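Local coordinates for uncharacterized protein (Bacteroides ovatus CL02T12C04, PDB 6PTM), which is probably an exo-acting carrageenase of glycoside hydrolase family 42, hydrolysing carrageenan-type sulfated galactans from the chain end, at residues A[78-83]-A[182-187]; A[277-282]-A[384-389]; A[603-608]-A[628-633]. All coordinates share one frame; numbering follows the deposited sequence.

In the fold
The three contacts sit in different parts of the chain, none touching another. Contact 1 fastens helix 69-90 of the N-terminal helical region to helix 182-185, in the loop following strand 168-175 of the (β/α)8 barrel. Contact 2, its centre 33 Å from that of contact 1, joins two loops of the same barrel, each leading from a helix toward the next strand. As active sites of such barrels lie at the C-terminal strand ends, contact 1 is probably on the catalytic rim and contact 2 on the opposite one. Contact 3 lies in the α/β domain beyond the barrel, its centre 35 Å from that of contact 2 and 52 Å from that of contact 1.

Contact 1. Residues A[78-83]-A[182-187]; sequences AEIFMG and KEYIEY
I80 and Y184 make a small, buried apolar contact between two helices, one from the N-terminal helical region and one from the (β/α)8 barrel. Residues 78-83 belong to the long helix 69-90, whereas 182-187 include the short helix 182-185 in the loop that follows barrel strand 168-175. No hydrogen bond or salt bridge joins the two segments directly, and the join rests on one isoleucine projecting into the angle between a tyrosine ring and a glutamate chain. I80 reaches across because CG1 stands anti to the carbonyl carbon and the chain then runs on extended (chi2 172°), carrying CD1 out to the tyrosine. The two side chains cross at a slant, and CG1 follows CD1 along the same flank of the ring, 3.7 Å from CE1 of Y184.

E183 lines the adjacent side of the isoleucine, roughly at a right angle to the ring contact. Its extended chain slides past I80 in the opposite direction, leaving OE2 of E183 3.8 Å from CG1 of I80, a van der Waals contact of a carboxylate with a methylene. That carboxylate also comes within 4.9 Å of OE1 of E79, measured from OE2 of E183. The like charges would probably disfavour each other, but R76 lies close by, forming salt bridges with E79 and E186 and a hydrogen bond with the backbone oxygen of E183; it thus ties the two helices together beside the apolar join.

The tyrosine is fixed at its far end by a hydrogen bond between its OH and that of Y84, one turn after I80 on helix 69-90, and W509 meets its ring with the planes at about 45°. The ring so held is met obliquely by the isoleucine, with I80 CD1 3.4 Å from Y184 CD1.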
loop_
_atom_site.group_PDB
_atom_site.type_symbol
_atom_site.label_atom_id
_atom_site.label_comp_id
_atom_site.label_asym_id
_atom_site.label_seq_id
_atom_site.Cartn_x
_atom_site.Cartn_y
_atom_site.Cartn_z
ATOM N N ALA A 78 8.036 26.627 0.903
ATOM C CA ALA A 78 9.237 27.431 1.165
ATOM C C ALA A 78 8.951 28.322 2.374
ATOM O O ALA A 78 9.764 28.302 3.333
ATOM C CB ALA A 78 9.602 28.202 -0.075
ATOM N N GLU A 79 7.798 29.004 2.383
ATOM C CA GLU A 79 7.404 29.912 3.501
ATOM C C GLU A 79 7.398 29.122 4.800
ATOM O O GLU A 79 7.912 29.620 5.775
ATOM C CB GLU A 79 6.031 30.529 3.266
ATOM C CG GLU A 79 6.047 31.503 2.126
ATOM C CD GLU A 79 4.654 31.891 1.693
ATOM O OE1 GLU A 79 3.712 31.206 2.060
ATOM O OE2 GLU A 79 4.551 32.831 0.939
ATOM N N ILE A 80 6.886 27.893 4.783
ATOM C CA ILE A 80 6.788 27.059 6.014
ATOM C C ILE A 80 8.199 26.686 6.478
ATOM O O ILE A 80 8.479 26.814 7.672
ATOM C CB ILE A 80 5.902 25.821 5.785
ATOM C CG1 ILE A 80 4.429 26.242 5.624
ATOM C CG2 ILE A 80 6.084 24.817 6.917
ATOM C CD1 ILE A 80 3.512 25.116 5.198
ATOM N N PHE A 81 9.050 26.235 5.564
ATOM C CA PHE A 81 10.361 25.654 5.941
ATOM C C PHE A 81 11.346 26.771 6.259
ATOM O O PHE A 81 12.377 26.450 6.852
ATOM C CB PHE A 81 10.903 24.707 4.877
ATOM C CG PHE A 81 10.434 23.295 5.119
ATOM C CD1 PHE A 81 9.224 22.851 4.602
ATOM C CD2 PHE A 81 11.180 22.437 5.908
ATOM C CE1 PHE A 81 8.812 21.547 4.825
ATOM C CE2 PHE A 81 10.763 21.139 6.136
ATOM C CZ PHE A 81 9.577 20.703 5.603
ATOM N N MET A 82 11.071 28.004 5.858
ATOM C CA MET A 82 11.938 29.120 6.304
ATOM C C MET A 82 11.737 29.218 7.822
ATOM O O MET A 82 12.734 29.368 8.540
ATOM C CB MET A 82 11.611 30.450 5.621
ATOM C CG MET A 82 12.064 30.516 4.176
ATOM S SD MET A 82 13.863 30.330 3.988
ATOM C CE MET A 82 14.375 31.970 4.515
ATOM N N GLY A 83 10.495 29.136 8.297
ATOM C CA GLY A 83 10.236 29.202 9.744
ATOM C C GLY A 83 10.802 27.985 10.454
ATOM O O GLY A 83 11.334 28.129 11.590
ATOM N N LYS A 182 -5.083 26.714 8.668
ATOM C CA LYS A 182 -5.240 27.283 7.311
ATOM C C LYS A 182 -3.927 27.174 6.504
ATOM O O LYS A 182 -4.001 26.702 5.319
ATOM C CB LYS A 182 -5.764 28.718 7.386
ATOM C CG LYS A 182 -6.372 29.179 6.069
ATOM C CD LYS A 182 -7.728 29.877 6.199
ATOM C CE LYS A 182 -7.601 31.381 6.306
ATOM N NZ LYS A 182 -6.898 31.934 5.119
ATOM N N GLU A 183 -2.784 27.583 7.078
ATOM C CA GLU A 183 -1.459 27.667 6.388
ATOM C C GLU A 183 -1.096 26.289 5.790
ATOM O O GLU A 183 -0.490 26.275 4.702
ATOM C CB GLU A 183 -0.359 28.214 7.325
ATOM C CG GLU A 183 0.867 28.787 6.585
ATOM C CD GLU A 183 2.184 29.049 7.342
ATOM O OE1 GLU A 183 2.284 28.676 8.555
ATOM O OE2 GLU A 183 3.147 29.641 6.716
ATOM N N TYR A 184 -1.493 25.183 6.437
ATOM C CA TYR A 184 -1.078 23.791 6.102
ATOM C C TYR A 184 -2.160 23.050 5.286
ATOM O O TYR A 184 -1.823 22.029 4.686
ATOM C CB TYR A 184 -0.720 23.025 7.379
ATOM C CG TYR A 184 0.462 23.541 8.181
ATOM C CD1 TYR A 184 1.281 24.568 7.736
ATOM C CD2 TYR A 184 0.775 22.980 9.411
ATOM C CE1 TYR A 184 2.347 25.041 8.500
ATOM C CE2 TYR A 184 1.831 23.435 10.188
ATOM C CZ TYR A 184 2.620 24.482 9.737
ATOM O OH TYR A 184 3.672 24.924 10.484
ATOM N N ILE A 185 -3.416 23.516 5.251
ATOM C CA ILE A 185 -4.522 22.782 4.565
ATOM C C ILE A 185 -4.845 23.435 3.214
ATOM O O ILE A 185 -5.616 22.824 2.460
ATOM C CB ILE A 185 -5.775 22.632 5.463
ATOM C CG1 ILE A 185 -6.407 23.990 5.781
ATOM C CG2 ILE A 185 -5.451 21.829 6.714
ATOM C CD1 ILE A 185 -7.724 23.911 6.515
ATOM N N GLU A 186 -4.312 24.630 2.914
ATOM C CA GLU A 186 -4.520 25.296 1.601
ATOM C C GLU A 186 -3.874 24.465 0.489
ATOM O O GLU A 186 -4.556 24.214 -0.515
ATOM C CB GLU A 186 -3.968 26.709 1.590
ATOM C CG GLU A 186 -4.956 27.662 2.196
ATOM C CD GLU A 186 -4.495 29.102 2.301
ATOM O OE1 GLU A 186 -3.306 29.375 2.034
ATOM O OE2 GLU A 186 -5.355 29.940 2.628
ATOM N N TYR A 187 -2.641 24.001 0.677
ATOM C CA TYR A 187 -1.922 23.278 -0.406
ATOM C C TYR A 187 -1.512 21.853 -0.024
ATOM O O TYR A 187 -1.215 21.092 -0.962
ATOM C CB TYR A 187 -0.718 24.102 -0.850
ATOM C CG TYR A 187 -1.117 25.468 -1.346
ATOM C CD1 TYR A 187 -1.595 25.641 -2.631
ATOM C CD2 TYR A 187 -1.050 26.585 -0.530
ATOM C CE1 TYR A 187 -1.987 26.882 -3.101
ATOM C CE2 TYR A 187 -1.393 27.839 -0.999
ATOM C CZ TYR A 187 -1.874 27.989 -2.286
ATOM O OH TYR A 187 -2.247 29.207 -2.785
#

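Contact 2. Residues A[277-282]-A[384-389]; sequences YMAGKQ and KYDPQA
A279 packs against D386 where two helix-to-strand loops of the (β/α)8 barrel meet. The apolar part of the contact is small and close: CB of A279 lies 3.7 Å from CB of D386, and the same methyl is 3.5 Å from the carbonyl oxygen of Y385. CG of D386 is anti to its backbone N (chi1 180°), which lays the carboxylate alongside the backbone of A279, with D386 CG 3.7 Å from A279 CA.

Electrostatics add to this without a formal bond across the segments. The amide N-H of G280 is directed at the carboxylate, but its N remains 3.7 Å from D386 OD2, so the attraction is probably weak. OD2 has a firm partner elsewhere in the hydroxyl of Y288. OD1 closes an Asx turn, accepting from Q388 N at 3.1 Å; the donor arrives from above the carboxylate plane, 42° out of it, and the bond is bent to 135°. Together these two hydrogen bonds, one to each oxygen, fix the rotation of the group that A279 rests on.

Turns shape both partners. M278 to K281 form a type II beta turn with G280 at positive phi, and D386 to A389 form a type I turn that shares its first residue with the Asx turn. K281, directed away from the other segment, doubles back along its own: its NZ gives a 2.9 Å hydrogen bond to Y277 O near the end of helix 261-278, meeting the oxygen nearly along the C=O axis.

The contact thus joins the exits of helices 261-278 and 358-385, in the loops that lead on to strands 288-292 and 391-394. These are neighbouring parallel strands of the barrel, and Y288, at the start of the first, binds D386 and touches A389.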
loop_
_atom_site.group_PDB
_atom_site.type_symbol
_atom_site.label_atom_id
_atom_site.label_comp_id
_atom_site.label_asym_id
_atom_site.label_seq_id
_atom_site.Cartn_x
_atom_site.Cartn_y
_atom_site.Cartn_z
ATOM N N TYR A 277 -23.222 9.946 15.874
ATOM C CA TYR A 277 -22.833 11.359 15.673
ATOM C C TYR A 277 -22.068 11.541 14.357
ATOM O O TYR A 277 -22.032 12.679 13.855
ATOM C CB TYR A 277 -21.963 11.828 16.833
ATOM C CG TYR A 277 -22.692 11.968 18.141
ATOM C CD1 TYR A 277 -23.524 13.045 18.387
ATOM C CD2 TYR A 277 -22.541 11.028 19.141
ATOM C CE1 TYR A 277 -24.162 13.196 19.612
ATOM C CE2 TYR A 277 -23.179 11.153 20.366
ATOM C CZ TYR A 277 -23.989 12.255 20.612
ATOM O OH TYR A 277 -24.624 12.361 21.830
ATOM N N MET A 278 -21.475 10.473 13.819
ATOM C CA MET A 278 -20.528 10.549 12.681
ATOM C C MET A 278 -21.257 10.155 11.394
ATOM O O MET A 278 -20.699 10.447 10.299
ATOM C CB MET A 278 -19.355 9.573 12.828
ATOM C CG MET A 278 -18.674 9.629 14.134
ATOM S SD MET A 278 -17.238 8.520 14.160
ATOM C CE MET A 278 -17.046 8.309 15.924
ATOM N N ALA A 279 -22.404 9.466 11.496
ATOM C CA ALA A 279 -22.974 8.693 10.369
ATOM C C ALA A 279 -23.287 9.642 9.207
ATOM O O ALA A 279 -23.946 10.685 9.435
ATOM C CB ALA A 279 -24.198 7.920 10.796
ATOM N N GLY A 280 -22.751 9.341 8.023
ATOM C CA GLY A 280 -23.061 10.072 6.785
ATOM C C GLY A 280 -22.195 11.303 6.631
ATOM O O GLY A 280 -22.299 11.968 5.602
ATOM N N LYS A 281 -21.379 11.647 7.622
ATOM C CA LYS A 281 -20.686 12.955 7.597
ATOM C C LYS A 281 -19.495 12.884 6.637
ATOM O O LYS A 281 -18.859 11.798 6.504
ATOM C CB LYS A 281 -20.348 13.385 9.020
ATOM C CG LYS A 281 -21.640 13.674 9.786
ATOM C CD LYS A 281 -21.521 14.481 11.031
ATOM C CE LYS A 281 -22.889 14.765 11.624
ATOM N NZ LYS A 281 -22.713 15.367 12.964
ATOM N N GLN A 282 -19.164 14.019 6.038
ATOM C CA GLN A 282 -18.061 14.095 5.055
ATOM C C GLN A 282 -16.765 13.583 5.717
ATOM O O GLN A 282 -15.973 12.950 4.972
ATOM C CB GLN A 282 -18.002 15.510 4.480
ATOM C CG GLN A 282 -16.843 15.739 3.497
ATOM C CD GLN A 282 -16.985 15.061 2.150
ATOM O OE1 GLN A 282 -17.911 14.268 1.925
ATOM N NE2 GLN A 282 -16.033 15.329 1.254
ATOM N N LYS A 384 -24.449 -1.006 11.866
ATOM C CA LYS A 384 -25.707 -0.864 12.651
ATOM C C LYS A 384 -26.038 0.613 12.858
ATOM O O LYS A 384 -27.206 0.904 12.829
ATOM C CB LYS A 384 -25.620 -1.486 14.041
ATOM C CG LYS A 384 -25.616 -3.007 14.012
ATOM C CD LYS A 384 -25.723 -3.669 15.367
ATOM C CE LYS A 384 -25.490 -5.167 15.268
ATOM N NZ LYS A 384 -25.270 -5.723 16.613
ATOM N N TYR A 385 -25.045 1.487 13.049
ATOM C CA TYR A 385 -25.242 2.931 13.329
ATOM C C TYR A 385 -24.951 3.779 12.084
ATOM O O TYR A 385 -25.545 4.858 11.953
ATOM C CB TYR A 385 -24.478 3.278 14.604
ATOM C CG TYR A 385 -24.888 2.383 15.741
ATOM C CD1 TYR A 385 -24.152 1.259 16.087
ATOM C CD2 TYR A 385 -26.098 2.585 16.374
ATOM C CE1 TYR A 385 -24.561 0.404 17.097
ATOM C CE2 TYR A 385 -26.529 1.737 17.378
ATOM C CZ TYR A 385 -25.767 0.637 17.724
ATOM O OH TYR A 385 -26.217 -0.153 18.726
ATOM N N ASP A 386 -24.138 3.316 11.140
ATOM C CA ASP A 386 -23.879 4.067 9.876
ATOM C C ASP A 386 -23.968 3.105 8.697
ATOM O O ASP A 386 -22.960 2.514 8.290
ATOM C CB ASP A 386 -22.499 4.735 9.902
ATOM C CG ASP A 386 -22.169 5.510 8.639
ATOM O OD1 ASP A 386 -23.001 5.503 7.721
ATOM O OD2 ASP A 386 -21.052 6.047 8.559
ATOM N N PRO A 387 -25.160 2.915 8.096
ATOM C CA PRO A 387 -25.320 1.895 7.060
ATOM C C PRO A 387 -24.550 2.203 5.757
ATOM O O PRO A 387 -24.368 1.285 4.979
ATOM C CB PRO A 387 -26.844 1.828 6.852
ATOM C CG PRO A 387 -27.434 2.564 8.054
ATOM C CD PRO A 387 -26.414 3.639 8.387
ATOM N N GLN A 388 -24.018 3.421 5.600
ATOM C CA GLN A 388 -23.120 3.820 4.485
ATOM C C GLN A 388 -21.627 3.626 4.850
ATOM O O GLN A 388 -20.783 3.995 4.062
ATOM C CB GLN A 388 -23.374 5.286 4.108
ATOM C CG GLN A 388 -24.822 5.594 3.743
ATOM C CD GLN A 388 -25.330 4.598 2.729
ATOM O OE1 GLN A 388 -26.278 3.847 2.978
ATOM N NE2 GLN A 388 -24.667 4.552 1.579
ATOM N N ALA A 389 -21.280 3.078 6.002
ATOM C CA ALA A 389 -19.873 3.048 6.466
ATOM C C ALA A 389 -19.023 2.257 5.470
ATOM O O ALA A 389 -19.385 1.139 5.113
ATOM C CB ALA A 389 -19.773 2.449 7.849
#

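Contact 3. Residues A[603-608]-A[628-633]; sequences GILKNN and IETVQK
L605 and T630 meet at the centre of a buried helix-to-helix contact, their side chains sliding past each other in opposite directions. The methyl CG2 of T630 is pressed to 3.5 Å from CB of L605, tighter than usual for two carbons, and it also lies 3.7 Å from CD2 of the same leucine. That leucine methyl extends the apolar patch, passing 4.2 Å from CG2 of V631. On the more exposed side, K606 crosses T630 at about a right angle. Its aliphatic chain shelters the threonine, while NZ of K606 stops 3.7 Å from T630 OG1, a polar approach too long to count as a hydrogen bond.

The polar ends are held from further back. T630 has OG1 beside its backbone N (chi1 -55°), where the hydroxyl donates to the carbonyl oxygen of S626 one turn earlier; the same rotation sends CG2 out toward L605. K606 bends at chi3 and chi4, and its ammonium group finds its stronger partner in E602 on its own helix, with which it forms a salt bridge.

Beyond this shell, N607 folds over the last turn of its helix, and its ND2 donates to G603 O at 2.8 Å, with an N-H...O angle of 153°. The carbonyl of L605 accepts from H610 NE2, and the L605 side chain touches W612, while V631 rests on F567 of strand 564-567.

The axes of helix segments 603-607 and 628-633 approach to 9.9 Å and run in broadly the same sense, 44° apart. Helix 602-607 links strand 597-600 to 614-617, and helix 625-636 links 614-617 to 640-643. The contact therefore packs two successive beta-alpha-beta crossovers side by side on a five-stranded parallel sheet of order 2-1-3-4-5, the flavodoxin-like topology, consistent with the α/β domain that follows the barrel in GH42 enzymes.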
loop_
_atom_site.group_PDB
_atom_site.type_symbol
_atom_site.label_atom_id
_atom_site.label_comp_id
_atom_site.label_asym_id
_atom_site.label_seq_id
_atom_site.Cartn_x
_atom_site.Cartn_y
_atom_site.Cartn_z
ATOM N N GLY A 603 -10.866 -17.791 -4.360
ATOM C CA GLY A 603 -11.836 -16.707 -4.130
ATOM C C GLY A 603 -11.960 -15.781 -5.324
ATOM O O GLY A 603 -13.072 -15.385 -5.688
ATOM N N ILE A 604 -10.850 -15.440 -5.957
ATOM C CA ILE A 604 -10.862 -14.617 -7.191
ATOM C C ILE A 604 -11.593 -15.378 -8.309
ATOM O O ILE A 604 -12.432 -14.757 -9.024
ATOM C CB ILE A 604 -9.416 -14.203 -7.544
ATOM C CG1 ILE A 604 -8.906 -13.129 -6.580
ATOM C CG2 ILE A 604 -9.286 -13.743 -8.979
ATOM C CD1 ILE A 604 -7.393 -12.898 -6.618
ATOM N N LEU A 605 -11.288 -16.658 -8.514
ATOM C CA LEU A 605 -11.935 -17.413 -9.622
ATOM C C LEU A 605 -13.432 -17.477 -9.323
ATOM O O LEU A 605 -14.238 -17.373 -10.266
ATOM C CB LEU A 605 -11.319 -18.811 -9.763
ATOM C CG LEU A 605 -10.196 -18.932 -10.795
ATOM C CD1 LEU A 605 -9.067 -17.964 -10.491
ATOM C CD2 LEU A 605 -9.628 -20.322 -10.781
ATOM N N LYS A 606 -13.825 -17.636 -8.065
ATOM C CA LYS A 606 -15.273 -17.799 -7.772
ATOM C C LYS A 606 -16.009 -16.463 -7.808
ATOM O O LYS A 606 -17.193 -16.493 -8.063
ATOM C CB LYS A 606 -15.495 -18.494 -6.437
ATOM C CG LYS A 606 -15.023 -19.930 -6.491
ATOM C CD LYS A 606 -15.364 -20.738 -5.277
ATOM C CE LYS A 606 -15.874 -22.099 -5.700
ATOM N NZ LYS A 606 -15.477 -23.103 -4.696
ATOM N N ASN A 607 -15.362 -15.340 -7.533
ATOM C CA ASN A 607 -16.110 -14.079 -7.284
ATOM C C ASN A 607 -15.866 -13.022 -8.353
ATOM O O ASN A 607 -16.590 -12.051 -8.303
ATOM C CB ASN A 607 -15.751 -13.515 -5.913
ATOM C CG ASN A 607 -16.299 -14.421 -4.834
ATOM O OD1 ASN A 607 -17.503 -14.394 -4.581
ATOM N ND2 ASN A 607 -15.447 -15.255 -4.251
ATOM N N ASN A 608 -14.831 -13.147 -9.190
ATOM C CA ASN A 608 -14.394 -12.066 -10.118
ATOM C C ASN A 608 -14.536 -12.537 -11.570
ATOM O O ASN A 608 -14.362 -13.720 -11.865
ATOM C CB ASN A 608 -12.954 -11.626 -9.847
ATOM C CG ASN A 608 -12.746 -10.951 -8.510
ATOM O OD1 ASN A 608 -13.682 -10.829 -7.721
ATOM N ND2 ASN A 608 -11.508 -10.554 -8.227
ATOM N N ILE A 628 -7.702 -26.888 -6.630
ATOM C CA ILE A 628 -7.562 -27.732 -7.849
ATOM C C ILE A 628 -8.911 -27.809 -8.571
ATOM O O ILE A 628 -8.919 -27.631 -9.801
ATOM C CB ILE A 628 -6.980 -29.099 -7.464
ATOM C CG1 ILE A 628 -5.536 -28.917 -6.990
ATOM C CG2 ILE A 628 -7.106 -30.057 -8.637
ATOM C CD1 ILE A 628 -4.902 -30.125 -6.365
ATOM N N GLU A 629 -9.999 -28.075 -7.837
ATOM C CA GLU A 629 -11.383 -28.134 -8.377
ATOM C C GLU A 629 -11.707 -26.799 -9.044
ATOM O O GLU A 629 -12.316 -26.817 -10.122
ATOM C CB GLU A 629 -12.410 -28.465 -7.284
ATOM C CG GLU A 629 -12.377 -29.925 -6.872
ATOM C CD GLU A 629 -13.106 -30.261 -5.576
ATOM O OE1 GLU A 629 -13.584 -29.324 -4.877
ATOM O OE2 GLU A 629 -13.178 -31.468 -5.258
ATOM N N THR A 630 -11.346 -25.667 -8.434
ATOM C CA THR A 630 -11.711 -24.374 -9.035
ATOM C C THR A 630 -10.845 -24.171 -10.287
ATOM O O THR A 630 -11.377 -23.675 -11.296
ATOM C CB THR A 630 -11.664 -23.259 -7.987
ATOM O OG1 THR A 630 -12.512 -23.658 -6.912
ATOM C CG2 THR A 630 -12.140 -21.932 -8.512
ATOM N N VAL A 631 -9.568 -24.552 -10.256
ATOM C CA VAL A 631 -8.714 -24.340 -11.459
ATOM C C VAL A 631 -9.223 -25.270 -12.573
ATOM O O VAL A 631 -9.188 -24.828 -13.727
ATOM C CB VAL A 631 -7.216 -24.507 -11.151
ATOM C CG1 VAL A 631 -6.381 -24.590 -12.416
ATOM C CG2 VAL A 631 -6.742 -23.390 -10.243
ATOM N N GLN A 632 -9.790 -26.439 -12.225
ATOM C CA GLN A 632 -10.370 -27.395 -13.218
ATOM C C GLN A 632 -11.531 -26.703 -13.929
ATOM O O GLN A 632 -11.590 -26.777 -15.199
ATOM C CB GLN A 632 -10.816 -28.728 -12.588
ATOM C CG GLN A 632 -11.249 -29.782 -13.628
ATOM C CD GLN A 632 -10.191 -30.043 -14.672
ATOM O OE1 GLN A 632 -9.114 -30.566 -14.377
ATOM N NE2 GLN A 632 -10.464 -29.617 -15.903
ATOM N N LYS A 633 -12.402 -26.028 -13.170
ATOM C CA LYS A 633 -13.605 -25.354 -13.741
ATOM C C LYS A 633 -13.133 -24.302 -14.752
ATOM O O LYS A 633 -13.824 -24.093 -15.775
ATOM C CB LYS A 633 -14.524 -24.757 -12.666
ATOM C CG LYS A 633 -15.332 -25.769 -11.864
ATOM C CD LYS A 633 -16.506 -25.204 -11.079
#